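Local atomic coordinates of glucanase (Clostridium thermocellum, PDB entry 5GXX), a protein that probably hydrolyses beta-1,4-glucosidic bonds within cellulose chains as a family 9 endoglucanase of the cellulosome. Residues L311-A316 / C423-E428; D317-N320 / L324-K327. The protein carries 1 engineered substitution. All blocks are in the same frame, centred on the assembly; numbering follows the deposited sequence. Where two conformers were deposited one is given.

Interaction 1. Residues L311-A316 / C423-E428; sequences LAFVYA and CRLTAE
Phe313 and Arg424 bring helices 301-318 and 412-429 to their nearest approach between these segments, CA to CA 7.3 Å, and the contact between the two segments is made by side chains. The Phe313 ring reaches across and receives the aliphatic stem of Arg424 on one face. Arg424 CG stands 3.7 Å from the centroid of the Phe313 ring, 21° off its normal, a CH-pi contact shifted toward the CG side of the ring. With its CG anti to the backbone N (chi1 177°) and a bend at chi2, the arginine first lays its methylene on the phenyl, then carries its guanidinium onward with its plane 25° from that of the ring. Arg424 NH1 bonds to Glu428 OE1 at 2.9 Å, one helical turn on, while NE pairs with Asp317, so carboxylates from both helices fix the group's rotation. At the far end of the ring, Phe313 CZ meets Leu425 CG at 3.7 Å, the two side chains crossing at about a right angle. Tyr329 of helix 322-340 also meets the Phe313 ring and hydrogen-bonds Glu428. Such ring-on-stem helix packing, bordered by salt bridges, belongs to the (alpha/alpha)6 barrel characteristic of family 9 catalytic domains.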
ATOM      1  N   LEU A 311     -48.546  23.704  15.429  1.00 13.13           N
ATOM      2  CA  LEU A 311     -49.130  24.015  16.733  1.00 12.26           C
ATOM      3  C   LEU A 311     -50.004  25.262  16.699  1.00 13.11           C
ATOM      4  O   LEU A 311     -51.072  25.295  17.324  1.00 13.56           O
ATOM      5  CB  LEU A 311     -48.039  24.228  17.773  1.00 12.87           C
ATOM      6  CG  LEU A 311     -47.624  23.002  18.591  1.00 13.53           C
ATOM      7  CD1 LEU A 311     -47.041  21.895  17.720  1.00 14.81           C
ATOM      8  CD2 LEU A 311     -46.644  23.380  19.693  1.00 14.59           C
ATOM      9  N   ALA A 312     -49.543  26.279  15.963  1.00 11.31           N
ATOM     10  CA  ALA A 312     -50.280  27.535  15.829  1.00 12.18           C
ATOM     11  C   ALA A 312     -51.608  27.341  15.102  1.00 12.08           C
ATOM     12  O   ALA A 312     -52.621  27.897  15.540  1.00 13.39           O
ATOM     13  CB  ALA A 312     -49.411  28.600  15.152  1.00  9.20           C
ATOM     14  N   PHE A 313     -51.622  26.531  14.044  1.00 13.50           N
ATOM     15  CA  PHE A 313     -52.874  26.224  13.351  1.00 13.54           C
ATOM     16  C   PHE A 313     -53.836  25.504  14.303  1.00 14.77           C
ATOM     17  O   PHE A 313     -55.023  25.838  14.364  1.00 15.44           O
ATOM     18  CB  PHE A 313     -52.645  25.327  12.122  1.00 13.59           C
ATOM     19  CG  PHE A 313     -52.128  26.024  10.878  1.00 14.42           C
ATOM     20  CD1 PHE A 313     -52.675  27.208  10.386  1.00 11.93           C
ATOM     21  CD2 PHE A 313     -51.120  25.418  10.140  1.00 13.40           C
ATOM     22  CE1 PHE A 313     -52.189  27.801   9.223  1.00 13.79           C
ATOM     23  CE2 PHE A 313     -50.647  25.968   8.945  1.00 11.79           C
ATOM     24  CZ  PHE A 313     -51.182  27.167   8.479  1.00 12.07           C
ATOM     25  N   VAL A 314     -53.346  24.487  15.011  1.00 13.86           N
ATOM     26  CA  VAL A 314     -54.203  23.702  15.900  1.00 13.61           C
ATOM     27  C   VAL A 314     -54.780  24.600  16.997  1.00 15.05           C
ATOM     28  O   VAL A 314     -55.974  24.544  17.299  1.00 15.62           O
ATOM     29  CB  VAL A 314     -53.464  22.480  16.495  1.00 13.30           C
ATOM     30  CG1 VAL A 314     -54.320  21.814  17.586  1.00 15.57           C
ATOM     31  CG2 VAL A 314     -53.120  21.448  15.430  1.00 13.43           C
ATOM     32  N   TYR A 315     -53.948  25.468  17.563  1.00 14.31           N
ATOM     33  CA  TYR A 315     -54.404  26.347  18.620  1.00 16.07           C
ATOM     34  C   TYR A 315     -55.403  27.374  18.081  1.00 16.18           C
ATOM     35  O   TYR A 315     -56.477  27.567  18.658  1.00 16.18           O
ATOM     36  CB  TYR A 315     -53.239  27.024  19.347  1.00 14.99           C
ATOM     37  CG  TYR A 315     -53.759  27.789  20.546  1.00 12.95           C
ATOM     38  CD1 TYR A 315     -54.319  27.106  21.642  1.00 13.87           C
ATOM     39  CD2 TYR A 315     -53.726  29.189  20.576  1.00 12.50           C
ATOM     40  CE1 TYR A 315     -54.849  27.791  22.717  1.00 14.78           C
ATOM     41  CE2 TYR A 315     -54.241  29.887  21.672  1.00 15.25           C
ATOM     42  CZ  TYR A 315     -54.790  29.178  22.733  1.00 15.60           C
ATOM     43  OH  TYR A 315     -55.305  29.836  23.828  1.00 17.23           O
ATOM     44  N   ALA A 316     -55.074  28.011  16.966  1.00 16.34           N
ATOM     45  CA  ALA A 316     -55.988  28.982  16.366  1.00 17.57           C
ATOM     46  C   ALA A 316     -57.342  28.355  16.049  1.00 18.33           C
ATOM     47  O   ALA A 316     -58.383  28.962  16.272  1.00 16.83           O
ATOM     48  CB  ALA A 316     -55.379  29.579  15.107  1.00 17.28           C
ATOM     49  N   CYS A 423     -51.227  19.390   5.908  1.00 14.08           N
ATOM     50  CA  CYS A 423     -52.604  18.891   6.039  1.00 15.00           C
ATOM     51  C   CYS A 423     -53.588  20.036   6.283  1.00 15.20           C
ATOM     52  O   CYS A 423     -54.627  20.100   5.624  1.00 15.22           O
ATOM     53  CB  CYS A 423     -52.738  17.882   7.177  1.00 14.14           C
ATOM     54  SG  CYS A 423     -52.031  16.271   6.823  1.00 14.20           S
ATOM     55  N   ARG A 424     -53.280  20.939   7.214  1.00 13.65           N
ATOM     56  CA  ARG A 424     -54.153  22.079   7.477  1.00 14.10           C
ATOM     57  C   ARG A 424     -54.339  22.953   6.237  1.00 14.43           C
ATOM     58  O   ARG A 424     -55.458  23.386   5.922  1.00 14.51           O
ATOM     59  CB  ARG A 424     -53.582  22.916   8.629  1.00 14.05           C
ATOM     60  CG  ARG A 424     -54.378  24.178   8.958  1.00 14.13           C
ATOM     61  CD  ARG A 424     -55.857  23.872   9.213  1.00 15.09           C
ATOM     62  NE  ARG A 424     -56.530  25.094   9.641  1.00 15.58           N
ATOM     63  CZ  ARG A 424     -56.851  26.092   8.814  1.00 16.40           C
ATOM     64  NH1 ARG A 424     -56.609  26.021   7.505  1.00 18.51           N
ATOM     65  NH2 ARG A 424     -57.431  27.182   9.304  1.00 19.93           N
ATOM     66  N   LEU A 425     -53.249  23.218   5.517  1.00 13.23           N
ATOM     67  CA  LEU A 425     -53.341  24.137   4.389  1.00 14.68           C
ATOM     68  C   LEU A 425     -54.054  23.523   3.188  1.00 15.86           C
ATOM     69  O   LEU A 425     -54.826  24.206   2.506  1.00 15.98           O
ATOM     70  CB  LEU A 425     -51.960  24.688   4.041  1.00 13.26           C
ATOM     71  CG  LEU A 425     -51.543  25.784   5.026  1.00 11.54           C
ATOM     72  CD1 LEU A 425     -50.023  25.926   5.070  1.00 12.08           C
ATOM     73  CD2 LEU A 425     -52.233  27.124   4.725  1.00 13.18           C
ATOM     74  N   THR A 426     -53.832  22.240   2.928  1.00 15.44           N
ATOM     75  CA  THR A 426     -54.537  21.620   1.809  1.00 18.07           C
ATOM     76  C   THR A 426     -56.011  21.448   2.157  1.00 18.98           C
ATOM     77  O   THR A 426     -56.868  21.589   1.279  1.00 19.58           O
ATOM     78  CB  THR A 426     -53.895  20.310   1.319  1.00 18.83           C
ATOM     79  OG1 THR A 426     -54.466  19.948   0.055  1.00 22.12           O
ATOM     80  CG2 THR A 426     -54.123  19.181   2.299  1.00 18.34           C
ATOM     81  N   ALA A 427     -56.314  21.199   3.427  1.00 16.70           N
ATOM     82  CA  ALA A 427     -57.708  21.148   3.854  1.00 18.64           C
ATOM     83  C   ALA A 427     -58.423  22.432   3.464  1.00 19.14           C
ATOM     84  O   ALA A 427     -59.553  22.403   2.956  1.00 20.16           O
ATOM     85  CB  ALA A 427     -57.788  20.940   5.363  1.00 17.45           C
ATOM     86  N   GLU A 428     -57.771  23.567   3.671  1.00 18.99           N
ATOM     87  CA  GLU A 428     -58.414  24.839   3.354  1.00 19.22           C
ATOM     88  C   GLU A 428     -58.392  25.168   1.861  1.00 20.90           C
ATOM     89  O   GLU A 428     -59.405  25.606   1.295  1.00 21.33           O
ATOM     90  CB  GLU A 428     -57.736  25.955   4.140  1.00 18.20           C
ATOM     91  CG  GLU A 428     -58.224  27.351   3.762  1.00 16.84           C
ATOM     92  CD  GLU A 428     -57.755  28.423   4.722  1.00 19.98           C
ATOM     93  OE1 GLU A 428     -56.866  28.158   5.545  1.00 17.57           O
ATOM     94  OE2 GLU A 428     -58.246  29.564   4.645  1.00 22.32           O
TER

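Interaction 2. Residues D317-N320 / L324-K327; sequences DSIN and LKQK
The short connection between two consecutive helices, 301-318 and 322-340, at the surface of the catalytic domain, is closed here by Lys325 reaching back over the turn to Ile319. Lys325 NZ donates to the backbone carbonyl Ile319 O at 2.9 Å, with a C=O...N angle of 167°, so the ammonium lies almost straight ahead of the carbonyl. Bends at chi3 (86°) and chi4 (73°) curl the end of the lysine chain round to this oxygen. The same nitrogen probably also donates to Ala316 O, from the last turn of the first helix, and it donates to water 1 at 3.0 Å from Lys325 NZ. That water in turn gives a hydrogen to the side chain of Asn320, 2.8 Å from OD1, and so extends the lysine's hold to the next residue of the turn. Nearer the backbone, Lys325 CG runs past Ile319 CG1 at 3.8 Å, the two side chains pointing opposite ways. Ile319 CD1 presses on Leu324 CB at 3.6 Å and meets that side chain at about a right angle, adding a small apolar contact to the turn. The carboxylate of Asp317 is bonded to Tyr75 OH, and its OD1 is 4.9 Å from Lys325 NZ, so the two charges are near but not in contact. Carbonyl oxygens near the C-terminal end of helix 301-318, where the dipole would be negative, probably favour a charged lysine, which ties the helix end and the turn to the start of the next helix; Asp317, already paired with an arginine, may add a little.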
ATOM      1  N   ASP A 317     -57.336  27.137  15.522  1.00 18.14           N
ATOM      2  CA  ASP A 317     -58.588  26.463  15.189  1.00 19.64           C
ATOM      3  C   ASP A 317     -59.418  26.093  16.410  1.00 20.67           C
ATOM      4  O   ASP A 317     -60.620  25.823  16.276  1.00 22.26           O
ATOM      5  CB  ASP A 317     -58.298  25.198  14.386  1.00 19.39           C
ATOM      6  CG  ASP A 317     -57.971  25.490  12.941  1.00 20.13           C
ATOM      7  OD1 ASP A 317     -58.260  26.618  12.480  1.00 23.88           O
ATOM      8  OD2 ASP A 317     -57.431  24.590  12.266  1.00 21.59           O
ATOM      9  N   SER A 318     -58.791  26.079  17.584  1.00 20.08           N
ATOM     10  CA  SER A 318     -59.450  25.608  18.805  0.50 20.42           C
ATOM     11  C   SER A 318     -60.000  26.743  19.665  1.00 21.13           C
ATOM     12  O   SER A 318     -60.619  26.487  20.700  1.00 23.31           O
ATOM     13  CB  SER A 318     -58.486  24.776  19.649  0.50 20.50           C
ATOM     14  OG  SER A 318     -57.572  25.617  20.329  0.50 18.56           O
ATOM     15  N   ILE A 319     -59.748  27.981  19.250  1.00 20.67           N
ATOM     16  CA  ILE A 319     -60.194  29.161  19.981  1.00 21.75           C
ATOM     17  C   ILE A 319     -61.119  30.023  19.133  1.00 21.84           C
ATOM     18  O   ILE A 319     -61.213  29.840  17.919  1.00 22.71           O
ATOM     19  CB  ILE A 319     -59.011  30.027  20.487  1.00 21.24           C
ATOM     20  CG1 ILE A 319     -58.206  30.641  19.332  1.00 20.73           C
ATOM     21  CG2 ILE A 319     -58.126  29.223  21.432  1.00 23.91           C
ATOM     22  CD1 ILE A 319     -57.155  31.642  19.758  1.00 21.72           C
ATOM     23  N   ASN A 320     -61.766  30.987  19.781  1.00 21.95           N
ATOM     24  CA  ASN A 320     -62.735  31.857  19.120  1.00 23.89           C
ATOM     25  C   ASN A 320     -62.323  33.307  18.889  1.00 23.08           C
ATOM     26  O   ASN A 320     -62.877  33.957  18.007  1.00 24.92           O
ATOM     27  CB  ASN A 320     -64.065  31.838  19.880  1.00 24.23           C
ATOM     28  CG  ASN A 320     -64.768  30.500  19.792  1.00 28.54           C
ATOM     29  OD1 ASN A 320     -64.710  29.813  18.768  1.00 31.57           O
ATOM     30  ND2 ASN A 320     -65.444  30.120  20.871  1.00 30.09           N
ATOM     31  N   LEU A 324     -56.610  36.838  17.946  1.00 18.14           N
ATOM     32  CA  LEU A 324     -55.671  35.743  18.206  1.00 17.87           C
ATOM     33  C   LEU A 324     -55.649  34.728  17.066  1.00 17.58           C
ATOM     34  O   LEU A 324     -54.575  34.304  16.636  1.00 16.18           O
ATOM     35  CB  LEU A 324     -55.951  35.045  19.545  1.00 18.83           C
ATOM     36  CG  LEU A 324     -55.725  35.798  20.867  1.00 21.94           C
ATOM     37  CD1 LEU A 324     -56.232  34.970  22.044  1.00 24.06           C
ATOM     38  CD2 LEU A 324     -54.272  36.206  21.108  1.00 22.96           C
ATOM     39  N   LYS A 325     -56.823  34.345  16.570  1.00 15.40           N
ATOM     40  CA  LYS A 325     -56.897  33.410  15.453  1.00 15.99           C
ATOM     41  C   LYS A 325     -56.128  33.915  14.238  1.00 16.38           C
ATOM     42  O   LYS A 325     -55.353  33.168  13.637  1.00 16.38           O
ATOM     43  CB  LYS A 325     -58.350  33.126  15.054  1.00 16.73           C
ATOM     44  CG  LYS A 325     -59.064  32.185  15.985  1.00 20.26           C
ATOM     45  CD  LYS A 325     -60.576  32.213  15.749  1.00 21.28           C
ATOM     46  CE  LYS A 325     -60.992  31.254  14.651  1.00 21.37           C
ATOM     47  NZ  LYS A 325     -60.937  29.808  15.020  1.00 22.83           N
ATOM     48  N   GLN A 326     -56.335  35.176  13.871  1.00 15.03           N
ATOM     49  CA  GLN A 326     -55.664  35.770  12.711  1.00 16.07           C
ATOM     50  C   GLN A 326     -54.152  35.863  12.919  1.00 14.40           C
ATOM     51  O   GLN A 326     -53.360  35.529  12.024  1.00 14.96           O
ATOM     52  CB  GLN A 326     -56.232  37.165  12.459  1.00 16.27           C
ATOM     53  CG  GLN A 326     -55.627  37.882  11.268  1.00 23.96           C
ATOM     54  CD  GLN A 326     -56.304  39.211  11.028  1.00 30.05           C
ATOM     55  OE1 GLN A 326     -55.848  40.251  11.504  1.00 35.33           O
ATOM     56  NE2 GLN A 326     -57.416  39.178  10.305  1.00 32.44           N
ATOM     57  N   LYS A 327     -53.755  36.303  14.106  1.00 14.07           N
ATOM     58  CA  LYS A 327     -52.330  36.424  14.408  1.00 14.41           C
ATOM     59  C   LYS A 327     -51.643  35.055  14.327  1.00 13.80           C
ATOM     60  O   LYS A 327     -50.572  34.933  13.744  1.00 13.03           O
ATOM     61  CB  LYS A 327     -52.112  37.064  15.780  1.00 15.69           C
ATOM     62  CG  LYS A 327     -50.679  37.006  16.297  1.00 17.13           C
ATOM     63  CD  LYS A 327     -50.446  37.777  17.593  1.00 19.34           C
ATOM     64  CE  LYS A 327     -51.198  37.148  18.748  1.00 16.38           C
ATOM     65  NZ  LYS A 327     -50.839  37.862  20.016  1.00 19.52           N
TER
HETATM   66  O   HOH W   1     -63.749  29.710  16.100  1.00 37.07           O

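Overall arrangement
Along the chain, helix 301-318 comes first: its 311-316 part enters interaction 1, and its end, with the turn that follows (317-320), enters interaction 2. The latter closes at once, across three residues, on helix 322-340, a short loop nested inside the much longer one that interaction 1 closes on helix 412-429, 106 residues lying between its two segments. The two centres lie 11 Å apart, and an Arg424-Asp317 salt bridge and a probable Lys325-Ala316 bond connect the two contacts. Three helices of the catalytic domain are thus joined, from a buried contact to a solvent-facing turn.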